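Local coordinates for glycine cleavage system H protein 1 (Mycobacterium marinum, PDB 3TZU) that probably shuttles the methylamine group of glycine from the P protein to the T protein of the glycine cleavage system, on a covalently bound lipoyl cofactor, at residues I23-A26 with A30-D33; G49-V54 with A101-D106; Q55-G60 with W112-Q117. One frame throughout, in Å; residues are numbered along the deposited sequence.

Contact 1: I23-A26 with A30-D33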
ATOM      1  N   ILE A  23       6.992  -0.899 -15.861  1.00 24.66           N
ATOM      2  CA  ILE A  23       7.079  -1.658 -17.118  1.00 26.11           C
ATOM      3  C   ILE A  23       8.398  -1.223 -17.768  1.00 28.42           C
ATOM      4  O   ILE A  23       8.746  -0.036 -17.739  1.00 27.92           O
ATOM      5  CB  ILE A  23       5.860  -1.402 -18.044  1.00 25.57           C
ATOM      6  CG1 ILE A  23       5.964  -2.227 -19.323  1.00 26.95           C
ATOM      7  CG2 ILE A  23       5.714   0.072 -18.381  1.00 25.46           C
ATOM      8  CD1 ILE A  23       4.642  -2.471 -20.043  1.00 26.66           C
ATOM      9  N   ASP A  24       9.141  -2.188 -18.312  1.00 30.77           N
ATOM     10  CA  ASP A  24      10.459  -1.920 -18.888  1.00 33.46           C
ATOM     11  C   ASP A  24      10.374  -1.361 -20.287  1.00 34.39           C
ATOM     12  O   ASP A  24      10.825  -1.976 -21.214  1.00 35.76           O
ATOM     13  CB  ASP A  24      11.335  -3.203 -18.917  1.00 35.43           C
ATOM     14  CG  ASP A  24      12.023  -3.455 -17.602  1.00 35.31           C
ATOM     15  OD1 ASP A  24      12.223  -2.462 -16.852  1.00 35.75           O
ATOM     16  OD2 ASP A  24      12.361  -4.610 -17.301  1.00 35.84           O
ATOM     17  N   ILE A  25       9.760  -0.198 -20.414  1.00 34.06           N
ATOM     18  CA  ILE A  25       9.909   0.659 -21.558  1.00 35.47           C
ATOM     19  C   ILE A  25      10.576   1.904 -20.989  1.00 36.26           C
ATOM     20  O   ILE A  25      10.090   2.508 -20.006  1.00 34.25           O
ATOM     21  CB  ILE A  25       8.548   1.038 -22.157  1.00 35.38           C
ATOM     22  CG1 ILE A  25       7.750  -0.208 -22.607  1.00 35.87           C
ATOM     23  CG2 ILE A  25       8.722   1.964 -23.339  1.00 36.81           C
ATOM     24  CD1 ILE A  25       6.260   0.044 -22.780  1.00 34.91           C
ATOM     25  N   ALA A  26      11.709   2.276 -21.573  1.00 38.87           N
ATOM     26  CA  ALA A  26      12.381   3.515 -21.205  1.00 40.10           C
ATOM     27  C   ALA A  26      11.466   4.691 -21.488  1.00 40.36           C
ATOM     28  O   ALA A  26      10.791   4.716 -22.502  1.00 40.41           O
ATOM     29  CB  ALA A  26      13.687   3.667 -21.966  1.00 42.38           C
ATOM     30  N   ALA A  30       9.795   4.274 -27.918  1.00 60.35           N
ATOM     31  CA  ALA A  30       8.836   3.452 -28.647  1.00 61.45           C
ATOM     32  C   ALA A  30       8.661   2.147 -27.900  1.00 62.53           C
ATOM     33  O   ALA A  30       9.530   1.738 -27.132  1.00 62.18           O
ATOM     34  CB  ALA A  30       9.335   3.174 -30.054  1.00 63.49           C
ATOM     35  N   THR A  31       7.523   1.502 -28.125  1.00 65.02           N
ATOM     36  CA  THR A  31       7.208   0.243 -27.486  1.00 64.00           C
ATOM     37  C   THR A  31       7.900  -0.847 -28.320  1.00 68.74           C
ATOM     38  O   THR A  31       7.614  -0.988 -29.513  1.00 72.08           O
ATOM     39  CB  THR A  31       5.677   0.049 -27.383  1.00 62.98           C
ATOM     40  OG1 THR A  31       5.105   1.139 -26.630  1.00 59.42           O
ATOM     41  CG2 THR A  31       5.346  -1.261 -26.706  1.00 58.02           C
ATOM     42  N   PRO A  32       8.845  -1.591 -27.701  1.00 69.59           N
ATOM     43  CA  PRO A  32       9.733  -2.528 -28.411  1.00 72.32           C
ATOM     44  C   PRO A  32       9.041  -3.556 -29.287  1.00 75.10           C
ATOM     45  O   PRO A  32       7.878  -3.894 -29.050  1.00 75.86           O
ATOM     46  CB  PRO A  32      10.445  -3.263 -27.276  1.00 70.82           C
ATOM     47  CG  PRO A  32      10.455  -2.293 -26.151  1.00 68.89           C
ATOM     48  CD  PRO A  32       9.189  -1.496 -26.268  1.00 67.09           C
ATOM     49  N   ASP A  33       9.786  -4.076 -30.268  1.00 78.39           N
ATOM     50  CA  ASP A  33       9.328  -5.190 -31.111  1.00 77.93           C
ATOM     51  C   ASP A  33       9.539  -6.537 -30.393  1.00 74.42           C
ATOM     52  O   ASP A  33       9.903  -7.528 -31.028  1.00 79.97           O
ATOM     53  CB  ASP A  33      10.059  -5.176 -32.470  1.00 80.41           C
TER
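A single side chain, that of buried Ile25, meets three consecutive residues of the segment opposite, Ala30, Thr31 and Pro32, and each of its three outer carbons has a different partner. Ile25 CG1 lies 4.1 Å from CD of Pro32, the one purely apolar pair. The methyl Ile25 CG2 stands 3.9 Å from the backbone O of Ala30, while Ile25 CD1, at the end of the side chain, comes to 4.2 Å from OG1 of Thr31. The carbon pair is thus at normal contact, and the two oxygens are approached more loosely, with no polar bond implied. The first torsion explains the division: with chi1 at -60°, CG1 sits beside the backbone N and CG2 beside the carbonyl carbon, and the extended second torsion (161°) carries CD1 onward to the threonine hydroxyl. Taken as a whole, the Ile25 side chain passes those of Thr31 and Pro32 at a slant. The interface is small, 133 Å² summed over both sides, and the nearest CA atoms, those of Ile25 and Thr31, are 6.5 Å apart.

Residues Ile23 to Ile25 form an inverse gamma turn centred on Asp24, with a weak bond from Ile25 N to Ile23 O (2.9 Å). Val121 touches both Ile25 and Thr31, and Ser15 OG is hydrogen-bonded to Ile25 O. Strands 21-23 and 36-40 are consecutive antiparallel neighbours, so this is the long, irregular connection of a beta hairpin, its two arms meeting at Ile25.

Contact 2: G49-V54 with A101-D106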
ATOM      1  N   GLY A  49       3.897  -4.931   2.942  1.00 26.65           N
ATOM      2  CA  GLY A  49       4.520  -5.767   3.967  1.00 28.54           C
ATOM      3  C   GLY A  49       5.037  -7.072   3.394  1.00 29.09           C
ATOM      4  O   GLY A  49       5.393  -7.159   2.233  1.00 29.24           O
ATOM      5  N   ASP A  50       5.069  -8.097   4.225  1.00 30.70           N
ATOM      6  CA  ASP A  50       5.599  -9.400   3.836  1.00 31.11           C
ATOM      7  C   ASP A  50       4.657 -10.083   2.861  1.00 29.03           C
ATOM      8  O   ASP A  50       3.522 -10.379   3.195  1.00 28.03           O
ATOM      9  CB  ASP A  50       5.783 -10.258   5.097  1.00 33.60           C
ATOM     10  CG  ASP A  50       6.804  -9.651   6.072  1.00 36.68           C
ATOM     11  OD1 ASP A  50       7.901  -9.187   5.615  1.00 36.82           O
ATOM     12  OD2 ASP A  50       6.491  -9.636   7.296  1.00 38.91           O
ATOM     13  N   LEU A  51       5.117 -10.297   1.643  1.00 28.34           N
ATOM     14  CA  LEU A  51       4.310 -10.942   0.619  1.00 27.25           C
ATOM     15  C   LEU A  51       4.107 -12.465   0.870  1.00 27.52           C
ATOM     16  O   LEU A  51       5.066 -13.184   1.156  1.00 28.22           O
ATOM     17  CB  LEU A  51       4.960 -10.722  -0.729  1.00 27.68           C
ATOM     18  CG  LEU A  51       5.037  -9.250  -1.169  1.00 27.54           C
ATOM     19  CD1 LEU A  51       5.500  -9.123  -2.619  1.00 27.55           C
ATOM     20  CD2 LEU A  51       3.697  -8.535  -1.036  1.00 26.87           C
ATOM     21  N   VAL A  52       2.857 -12.936   0.765  1.00 25.85           N
ATOM     22  CA  VAL A  52       2.559 -14.344   0.997  1.00 26.65           C
ATOM     23  C   VAL A  52       1.929 -15.077  -0.191  1.00 26.34           C
ATOM     24  O   VAL A  52       2.051 -16.291  -0.289  1.00 28.07           O
ATOM     25  CB  VAL A  52       1.757 -14.561   2.296  1.00 26.68           C
ATOM     26  CG1 VAL A  52       2.649 -14.218   3.480  1.00 27.32           C
ATOM     27  CG2 VAL A  52       0.482 -13.721   2.314  1.00 25.07           C
ATOM     28  N   PHE A  53       1.296 -14.351  -1.110  1.00 24.86           N
ATOM     29  CA  PHE A  53       0.627 -14.991  -2.254  1.00 24.44           C
ATOM     30  C   PHE A  53       0.613 -14.044  -3.438  1.00 23.77           C
ATOM     31  O   PHE A  53       0.477 -12.828  -3.270  1.00 22.32           O
ATOM     32  CB  PHE A  53      -0.800 -15.402  -1.866  1.00 23.91           C
ATOM     33  CG  PHE A  53      -1.614 -15.989  -2.995  1.00 23.64           C
ATOM     34  CD1 PHE A  53      -1.309 -17.238  -3.524  1.00 24.92           C
ATOM     35  CD2 PHE A  53      -2.723 -15.321  -3.477  1.00 22.53           C
ATOM     36  CE1 PHE A  53      -2.060 -17.780  -4.554  1.00 25.29           C
ATOM     37  CE2 PHE A  53      -3.483 -15.862  -4.510  1.00 23.06           C
ATOM     38  CZ  PHE A  53      -3.160 -17.093  -5.045  1.00 24.25           C
ATOM     39  N   VAL A  54       0.793 -14.619  -4.628  1.00 24.90           N
ATOM     40  CA  VAL A  54       0.845 -13.875  -5.873  1.00 25.16           C
ATOM     41  C   VAL A  54       0.079 -14.683  -6.913  1.00 27.15           C
ATOM     42  O   VAL A  54       0.250 -15.917  -6.998  1.00 29.12           O
ATOM     43  CB  VAL A  54       2.293 -13.631  -6.353  1.00 25.48           C
ATOM     44  CG1 VAL A  54       2.283 -12.938  -7.702  1.00 25.06           C
ATOM     45  CG2 VAL A  54       3.088 -12.808  -5.333  1.00 24.72           C
ATOM     46  N   ALA A 101       8.556 -13.932  -1.142  1.00 37.56           N
ATOM     47  CA  ALA A 101       9.629 -13.177  -0.466  1.00 38.66           C
ATOM     48  C   ALA A 101      10.684 -12.598  -1.438  1.00 39.40           C
ATOM     49  O   ALA A 101      11.283 -11.554  -1.176  1.00 39.99           O
ATOM     50  CB  ALA A 101      10.288 -14.030   0.601  1.00 40.57           C
ATOM     51  N   THR A 102      10.901 -13.259  -2.567  1.00 40.20           N
ATOM     52  CA  THR A 102      11.824 -12.743  -3.581  1.00 40.61           C
ATOM     53  C   THR A 102      11.409 -11.369  -4.172  1.00 37.85           C
ATOM     54  O   THR A 102      12.260 -10.558  -4.538  1.00 38.60           O
ATOM     55  CB  THR A 102      12.012 -13.769  -4.739  1.00 42.45           C
ATOM     56  OG1 THR A 102      12.193 -15.089  -4.204  1.00 44.95           O
ATOM     57  CG2 THR A 102      13.263 -13.426  -5.571  1.00 44.60           C
ATOM     58  N   ILE A 103      10.110 -11.111  -4.285  1.00 34.53           N
ATOM     59  CA  ILE A 103       9.642  -9.859  -4.867  1.00 32.26           C
ATOM     60  C   ILE A 103      10.089  -8.692  -3.956  1.00 32.31           C
ATOM     61  O   ILE A 103      10.521  -7.636  -4.435  1.00 31.76           O
ATOM     62  CB  ILE A 103       8.113  -9.842  -5.015  1.00 30.17           C
ATOM     63  CG1 ILE A 103       7.623 -11.011  -5.892  1.00 30.64           C
ATOM     64  CG2 ILE A 103       7.635  -8.516  -5.579  1.00 28.30           C
ATOM     65  CD1 ILE A 103       6.167 -11.397  -5.635  1.00 29.38           C
ATOM     66  N   ALA A 104      10.013  -8.909  -2.650  1.00 32.03           N
ATOM     67  CA  ALA A 104      10.389  -7.886  -1.693  1.00 32.89           C
ATOM     68  C   ALA A 104      11.908  -7.621  -1.679  1.00 34.48           C
ATOM     69  O   ALA A 104      12.328  -6.520  -1.393  1.00 33.65           O
ATOM     70  CB  ALA A 104       9.892  -8.259  -0.294  1.00 32.96           C
ATOM     71  N   THR A 105      12.707  -8.647  -1.987  1.00 36.53           N
ATOM     72  CA  THR A 105      14.184  -8.575  -2.008  1.00 38.77           C
ATOM     73  C   THR A 105      14.704  -7.728  -3.146  1.00 38.52           C
ATOM     74  O   THR A 105      15.754  -7.120  -3.048  1.00 40.16           O
ATOM     75  CB  THR A 105      14.777  -9.993  -2.251  1.00 41.48           C
ATOM     76  OG1 THR A 105      14.358 -10.880  -1.211  1.00 43.03           O
ATOM     77  CG2 THR A 105      16.312  -9.992  -2.310  1.00 44.39           C
ATOM     78  N   ASP A 106      13.996  -7.763  -4.270  1.00 37.01           N
ATOM     79  CA  ASP A 106      14.548  -7.312  -5.541  1.00 36.65           C
ATOM     80  C   ASP A 106      13.422  -7.066  -6.540  1.00 34.17           C
ATOM     81  O   ASP A 106      13.321  -7.766  -7.559  1.00 34.38           O
ATOM     82  CB  ASP A 106      15.521  -8.364  -6.074  1.00 38.81           C
ATOM     83  CG  ASP A 106      16.294  -7.885  -7.278  1.00 39.68           C
ATOM     84  OD1 ASP A 106      16.312  -6.662  -7.519  1.00 38.70           O
ATOM     85  OD2 ASP A 106      16.882  -8.743  -7.986  1.00 41.51           O
TER
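Leu51 and Val54 of strand 51-55 pack on Ile103 of the short helix 101-105, a strand-against-helix contact within the lipoyl-binding fold of the H protein. The axes of segments 51-54 and 101-105 approach to 8.1 Å at 113° between their N-to-C directions.

The apolar interactions centre on Ile103. Leu51 runs across it at about a right angle, so that one methyl, Leu51 CD1, rests 3.6 Å from Ile103 CB and is also close to CG2 and CD1 of Ile103. Pro100 touches both strand residues, and Leu113 adjoins Ile103. Leu51 lies about 9 Å, side chain to side chain, from Lys76, the predicted lipoyl attachment site, which carries no lipoyl group here.

The polar interactions stay on the helix side of the contact. Within the helix Thr105 OG1 donates to Ala101 O at 3.1 Å, reaching it from above the carbonyl plane (35° out); at its two ends Thr102 OG1 is bonded to Asp99 O and Asp106 OD2 to Ala110 N.

Val54 and Ile103 meet tip to tip. Val54 has CG1 anti to its backbone N (chi1 176°), which leaves CG2 beside that N and facing the helix; Val54 CG2 is 3.4 Å from Ile103 CD1, closer than normal carbon-carbon contact.

Contact 3: Q55-G60 with W112-Q117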
ATOM      1  N   GLN A  55      -0.785 -13.987  -7.664  1.00 27.67           N
ATOM      2  CA  GLN A  55      -1.642 -14.573  -8.701  1.00 29.38           C
ATOM      3  C   GLN A  55      -1.407 -13.807  -9.974  1.00 28.45           C
ATOM      4  O   GLN A  55      -1.580 -12.601 -10.027  1.00 26.08           O
ATOM      5  CB  GLN A  55      -3.120 -14.491  -8.264  1.00 30.94           C
ATOM      6  CG  GLN A  55      -4.169 -14.894  -9.290  1.00 33.01           C
ATOM      7  CD  GLN A  55      -5.356 -15.608  -8.644  1.00 35.71           C
ATOM      8  OE1 GLN A  55      -5.565 -16.807  -8.888  1.00 38.11           O
ATOM      9  NE2 GLN A  55      -6.104 -14.903  -7.772  1.00 35.61           N
ATOM     10  N   LEU A  56      -0.987 -14.521 -11.006  1.00 30.12           N
ATOM     11  CA  LEU A  56      -0.599 -13.893 -12.261  1.00 30.59           C
ATOM     12  C   LEU A  56      -1.532 -14.318 -13.349  1.00 31.57           C
ATOM     13  O   LEU A  56      -2.214 -15.320 -13.225  1.00 33.57           O
ATOM     14  CB  LEU A  56       0.839 -14.268 -12.633  1.00 31.66           C
ATOM     15  CG  LEU A  56       1.826 -13.869 -11.528  1.00 31.16           C
ATOM     16  CD1 LEU A  56       3.201 -14.436 -11.837  1.00 33.01           C
ATOM     17  CD2 LEU A  56       1.892 -12.359 -11.354  1.00 28.86           C
ATOM     18  N   PRO A  57      -1.574 -13.549 -14.434  1.00 32.50           N
ATOM     19  CA  PRO A  57      -2.276 -14.013 -15.619  1.00 34.19           C
ATOM     20  C   PRO A  57      -1.562 -15.183 -16.263  1.00 36.48           C
ATOM     21  O   PRO A  57      -0.371 -15.386 -16.036  1.00 35.90           O
ATOM     22  CB  PRO A  57      -2.227 -12.806 -16.552  1.00 34.06           C
ATOM     23  CG  PRO A  57      -1.080 -11.985 -16.085  1.00 32.83           C
ATOM     24  CD  PRO A  57      -0.977 -12.212 -14.617  1.00 31.68           C
ATOM     25  N   GLU A  58      -2.296 -15.945 -17.066  1.00 39.38           N
ATOM     26  CA  GLU A  58      -1.718 -17.109 -17.724  1.00 42.88           C
ATOM     27  C   GLU A  58      -0.908 -16.662 -18.925  1.00 42.89           C
ATOM     28  O   GLU A  58      -1.231 -15.664 -19.571  1.00 41.97           O
ATOM     29  CB  GLU A  58      -2.813 -18.061 -18.168  1.00 47.00           C
ATOM     30  CG  GLU A  58      -3.587 -18.659 -17.013  1.00 49.43           C
ATOM     31  CD  GLU A  58      -5.095 -18.632 -17.241  1.00 52.70           C
ATOM     32  OE1 GLU A  58      -5.783 -17.876 -16.494  1.00 56.42           O
ATOM     33  OE2 GLU A  58      -5.581 -19.347 -18.155  1.00 54.35           O
ATOM     34  N   VAL A  59       0.161 -17.397 -19.202  1.00 43.91           N
ATOM     35  CA  VAL A  59       0.897 -17.255 -20.442  1.00 44.28           C
ATOM     36  C   VAL A  59      -0.111 -17.443 -21.566  1.00 45.63           C
ATOM     37  O   VAL A  59      -0.811 -18.457 -21.608  1.00 46.37           O
ATOM     38  CB  VAL A  59       2.013 -18.313 -20.548  1.00 46.13           C
ATOM     39  CG1 VAL A  59       2.633 -18.338 -21.949  1.00 47.92           C
ATOM     40  CG2 VAL A  59       3.078 -18.068 -19.486  1.00 44.71           C
ATOM     41  N   GLY A  60      -0.217 -16.445 -22.439  1.00 45.00           N
ATOM     42  CA  GLY A  60      -1.079 -16.547 -23.624  1.00 46.99           C
ATOM     43  C   GLY A  60      -2.373 -15.768 -23.508  1.00 45.39           C
ATOM     44  O   GLY A  60      -3.110 -15.643 -24.467  1.00 46.95           O
ATOM     45  N   TRP A 112      10.550  -9.472 -10.824  1.00 30.12           N
ATOM     46  CA  TRP A 112       9.633  -9.204 -11.942  1.00 29.22           C
ATOM     47  C   TRP A 112       8.532 -10.259 -11.969  1.00 28.84           C
ATOM     48  O   TRP A 112       8.734 -11.409 -11.535  1.00 29.80           O
ATOM     49  CB  TRP A 112      10.403  -9.181 -13.261  1.00 30.97           C
ATOM     50  CG  TRP A 112      10.934 -10.527 -13.670  1.00 33.37           C
ATOM     51  CD1 TRP A 112      12.096 -11.158 -13.232  1.00 35.44           C
ATOM     52  CD2 TRP A 112      10.320 -11.479 -14.592  1.00 34.51           C
ATOM     53  NE1 TRP A 112      12.237 -12.382 -13.805  1.00 37.30           N
ATOM     54  CE2 TRP A 112      11.208 -12.641 -14.631  1.00 37.10           C
ATOM     55  CE3 TRP A 112       9.166 -11.488 -15.358  1.00 33.83           C
ATOM     56  CZ2 TRP A 112      10.938 -13.748 -15.428  1.00 38.99           C
ATOM     57  CZ3 TRP A 112       8.901 -12.607 -16.161  1.00 35.51           C
ATOM     58  CH2 TRP A 112       9.764 -13.707 -16.195  1.00 38.18           C
ATOM     59  N   LEU A 113       7.355  -9.882 -12.456  1.00 27.07           N
ATOM     60  CA  LEU A 113       6.162 -10.722 -12.275  1.00 26.33           C
ATOM     61  C   LEU A 113       5.742 -11.412 -13.550  1.00 27.40           C
ATOM     62  O   LEU A 113       5.307 -12.557 -13.508  1.00 28.81           O
ATOM     63  CB  LEU A 113       5.001  -9.875 -11.741  1.00 24.08           C
ATOM     64  CG  LEU A 113       5.153  -9.300 -10.314  1.00 22.99           C
ATOM     65  CD1 LEU A 113       3.889  -8.543  -9.870  1.00 21.11           C
ATOM     66  CD2 LEU A 113       5.519 -10.388  -9.312  1.00 23.31           C
ATOM     67  N   TYR A 114       5.836 -10.710 -14.677  1.00 27.68           N
ATOM     68  CA  TYR A 114       5.475 -11.269 -15.988  1.00 28.86           C
ATOM     69  C   TYR A 114       6.064 -10.442 -17.121  1.00 29.59           C
ATOM     70  O   TYR A 114       6.629  -9.385 -16.899  1.00 28.93           O
ATOM     71  CB  TYR A 114       3.932 -11.428 -16.151  1.00 28.02           C
ATOM     72  CG  TYR A 114       3.109 -10.153 -16.207  1.00 26.05           C
ATOM     73  CD1 TYR A 114       2.995  -9.428 -17.375  1.00 26.50           C
ATOM     74  CD2 TYR A 114       2.407  -9.702 -15.090  1.00 24.48           C
ATOM     75  CE1 TYR A 114       2.230  -8.263 -17.436  1.00 25.32           C
ATOM     76  CE2 TYR A 114       1.645  -8.530 -15.132  1.00 23.30           C
ATOM     77  CZ  TYR A 114       1.567  -7.816 -16.317  1.00 23.68           C
ATOM     78  OH  TYR A 114       0.819  -6.663 -16.392  1.00 22.99           O
ATOM     79  N   SER A 115       5.972 -10.955 -18.343  1.00 31.28           N
ATOM     80  CA  SER A 115       6.344 -10.177 -19.520  1.00 31.81           C
ATOM     81  C   SER A 115       5.167 -10.164 -20.466  1.00 31.87           C
ATOM     82  O   SER A 115       4.445 -11.170 -20.594  1.00 32.63           O
ATOM     83  CB  SER A 115       7.576 -10.746 -20.216  1.00 34.21           C
ATOM     84  OG  SER A 115       7.237 -11.836 -21.041  1.00 36.33           O
ATOM     85  N   VAL A 116       4.972  -9.017 -21.105  1.00 31.24           N
ATOM     86  CA  VAL A 116       3.858  -8.793 -22.016  1.00 31.55           C
ATOM     87  C   VAL A 116       4.414  -8.325 -23.366  1.00 33.52           C
ATOM     88  O   VAL A 116       5.463  -7.680 -23.404  1.00 33.42           O
ATOM     89  CB  VAL A 116       2.844  -7.763 -21.422  1.00 29.10           C
ATOM     90  CG1 VAL A 116       3.541  -6.459 -21.008  1.00 27.73           C
ATOM     91  CG2 VAL A 116       1.707  -7.479 -22.388  1.00 29.43           C
ATOM     92  N   GLN A 117       3.722  -8.675 -24.456  1.00 35.63           N
ATOM     93  CA  GLN A 117       4.050  -8.168 -25.796  1.00 38.27           C
ATOM     94  C   GLN A 117       3.041  -7.051 -26.080  1.00 37.46           C
ATOM     95  O   GLN A 117       1.893  -7.334 -26.315  1.00 38.14           O
ATOM     96  CB  GLN A 117       3.955  -9.312 -26.824  1.00 41.89           C
ATOM     97  CG  GLN A 117       4.129  -8.937 -28.295  1.00 44.77           C
ATOM     98  CD  GLN A 117       5.579  -8.830 -28.697  1.00 46.64           C
ATOM     99  OE1 GLN A 117       6.109  -9.716 -29.349  1.00 50.43           O
ATOM    100  NE2 GLN A 117       6.226  -7.741 -28.323  1.00 45.79           N
TER
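The Tyr114 ring has Pro57 over one face: Pro57 CG stands 4.3 Å above the ring plane, displaced toward the rim, and Pro57 CD is 4.2 Å from Tyr114 CD2. The pyrrolidine therefore covers a margin of the aromatic face. With chi1 at 67°, Tyr114 CG lies beside both the backbone N and the carbonyl carbon. The indole of Trp112 belongs to a separate environment: the backbone C of Tyr114 lies at its edge, in plane, and Arg37 makes a cation-pi contact with it.

Next to the proline, Leu56 meets Leu113, the two side chains crossing at about a right angle. The methyls of Leu56 divide the work. Leu56 CD1 points at the backbone, 3.3 Å from Leu113 O, whereas Leu56 CD2 lies 4.0 Å from Leu113 CB. Consecutive residues Leu56 and Pro57 are thus matched in order with consecutive Leu113 and Tyr114, and the nearest CA pair, Leu56 and Leu113, is 7.5 Å apart; 171 Å² is buried in all.

Two residues, Leu113 and Tyr114, are set against the single Val38 of the next strand, both bonded to it through the backbone: a classic beta bulge. The bulge breaks the usual alternation, consistent with both CB atoms pointing toward the loop. Around this contact Tyr114 also touches Ile89, Pro84 and Cys69, and Leu113 touches Ile40. The loop leaving strand 51-55 thus packs against strand 114-118, which runs between strands 36-40 and 88-92 of the five-stranded antiparallel sheet.

In the fold
From the N terminus, contact 1 comes first: it closes the loop between strands 21-23 and 36-40 before the segments of the other two begin. Contacts 2 and 3 cross, since 49-54 and 55-60 follow directly on one another and pair in the same order with 101-106 and 112-117. Together they tie strand 51-55 and the loop after it, at the edge of the three-stranded sheet, to helix 101-105 and to strand 114-118 of the five-stranded sheet. Ile103 CD1 and Leu113 CD2, 3.9 Å apart, join these two contacts. Contact 1 touches contact 3 where Ile23 packs on Val116, but its centre is about 25 Å from that of contact 2.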